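Local coordinates for putative rRNA methylase (Clostridium thermocellum ATCC 27405, PDB 3EEY), which binds S-adenosylmethionine and probably acts as a methyltransferase, perhaps one that modifies ribosomal RNA, at residues K58-A61 / N62-K66. Sequence-based numbering, arbitrary orientation.
Sequences KAIA and NTTKK
The side chain of T63 reaches back to the carbonyl oxygen of A59, one helical turn earlier, and its OG1, only moderately tilted from the carbonyl plane, donates a hydrogen bond of 2.8 Å to A59 O. The same oxygen takes the backbone bond from T63 N at 3.1 Å, and the two donors arrive from opposite faces of the carbonyl plane. This grip depends on chi1 of -57°, which sets OG1 beside the backbone N and anti to the carbonyl carbon; a buried threonine thus satisfies its hydroxyl within its own helix. In T64, too, hydroxyl and backbone N both bond to the carbonyl four residues back, I60 O, though the 2.5 Å from T64 OG1 is suspiciously short and its exact length doubtful. N62 differs: its N bonds to K58 O at 3.1 Å, while its amide carbon CG merely rests 3.2 Å from that oxygen. On the exposed side, K65 N closes the next turn on A61 O, and the long lysines K58 and K65 suit a surface facing water. A59, small and buried, lies close to D54 and the bound S-adenosylmethionine, where a compact methyl fits. Helix 57-69 is the crossover of the beta-alpha-beta unit between strands 49-53 and 76-79, part of a Rossmann-like methyltransferase fold; T63 and T64 both pack on L78 of strand 76-79.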
loop_
_atom_site.group_PDB
_atom_site.type_symbol
_atom_site.label_atom_id
_atom_site.label_comp_id
_atom_site.label_asym_id
_atom_site.label_seq_id
_atom_site.Cartn_x
_atom_site.Cartn_y
_atom_site.Cartn_z
ATOM N N LYS A 58 -23.734 17.628 -15.940
ATOM C CA LYS A 58 -24.441 16.492 -15.347
ATOM C C LYS A 58 -23.799 16.081 -14.020
ATOM O O LYS A 58 -24.494 15.761 -13.055
ATOM C CB LYS A 58 -24.447 15.317 -16.333
ATOM C CG LYS A 58 -25.214 14.087 -15.876
ATOM C CD LYS A 58 -25.059 12.939 -16.871
ATOM C CE LYS A 58 -25.515 11.607 -16.282
ATOM N NZ LYS A 58 -26.979 11.562 -16.005
ATOM N N ALA A 59 -22.472 16.111 -13.983
ATOM C CA ALA A 59 -21.713 15.742 -12.795
ATOM C C ALA A 59 -21.783 16.780 -11.674
ATOM O O ALA A 59 -21.824 16.415 -10.499
ATOM C CB ALA A 59 -20.277 15.457 -13.165
ATOM N N ILE A 60 -21.794 18.063 -12.035
ATOM C CA ILE A 60 -21.938 19.152 -11.061
ATOM C C ILE A 60 -23.331 19.125 -10.414
ATOM O O ILE A 60 -23.459 19.325 -9.204
ATOM C CB ILE A 60 -21.605 20.552 -11.695
ATOM C CG1 ILE A 60 -20.135 20.622 -12.147
ATOM C CG2 ILE A 60 -21.923 21.714 -10.740
ATOM C CD1 ILE A 60 -19.087 20.622 -11.018
ATOM N N ALA A 61 -24.352 18.833 -11.221
ATOM C CA ALA A 61 -25.742 18.788 -10.763
ATOM C C ALA A 61 -26.010 17.610 -9.825
ATOM O O ALA A 61 -26.696 17.759 -8.812
ATOM C CB ALA A 61 -26.694 18.754 -11.952
ATOM N N ASN A 62 -25.460 16.450 -10.171
ATOM C CA ASN A 62 -25.558 15.251 -9.340
ATOM C C ASN A 62 -24.823 15.367 -8.005
ATOM O O ASN A 62 -25.289 14.850 -6.989
ATOM C CB ASN A 62 -25.055 14.026 -10.103
ATOM C CG ASN A 62 -26.002 13.590 -11.208
ATOM O OD1 ASN A 62 -27.063 14.186 -11.413
ATOM N ND2 ASN A 62 -25.623 12.542 -11.926
ATOM N N THR A 63 -23.677 16.044 -8.023
ATOM C CA THR A 63 -22.906 16.335 -6.818
ATOM C C THR A 63 -23.625 17.360 -5.935
ATOM O O THR A 63 -23.632 17.216 -4.709
ATOM C CB THR A 63 -21.458 16.783 -7.175
ATOM O OG1 THR A 63 -20.823 15.760 -7.954
ATOM C CG2 THR A 63 -20.620 17.034 -5.938
ATOM N N THR A 64 -24.244 18.365 -6.562
ATOM C CA THR A 64 -25.039 19.377 -5.858
ATOM C C THR A 64 -26.223 18.722 -5.160
ATOM O O THR A 64 -26.507 19.027 -4.006
ATOM C CB THR A 64 -25.558 20.496 -6.810
ATOM O OG1 THR A 64 -24.503 20.934 -7.672
ATOM C CG2 THR A 64 -26.084 21.695 -6.018
ATOM N N LYS A 65 -26.885 17.811 -5.869
ATOM C CA LYS A 65 -28.044 17.093 -5.351
ATOM C C LYS A 65 -27.667 16.209 -4.160
ATOM O O LYS A 65 -28.335 16.234 -3.131
ATOM C CB LYS A 65 -28.693 16.260 -6.456
ATOM C CG LYS A 65 -29.975 15.553 -6.040
ATOM C CD LYS A 65 -30.515 14.697 -7.170
ATOM C CE LYS A 65 -31.543 13.697 -6.673
ATOM N NZ LYS A 65 -32.769 14.349 -6.128
ATOM N N LYS A 66 -26.586 15.450 -4.322
ATOM C CA LYS A 66 -26.000 14.617 -3.267
ATOM C C LYS A 66 -25.707 15.368 -1.971
ATOM O O LYS A 66 -26.162 14.964 -0.904
ATOM C CB LYS A 66 -24.707 13.985 -3.776
ATOM C CG LYS A 66 -24.811 12.519 -4.119
ATOM C CD LYS A 66 -24.271 11.680 -2.973
ATOM C CE LYS A 66 -24.151 10.192 -3.290
ATOM N NZ LYS A 66 -24.332 9.804 -4.712
#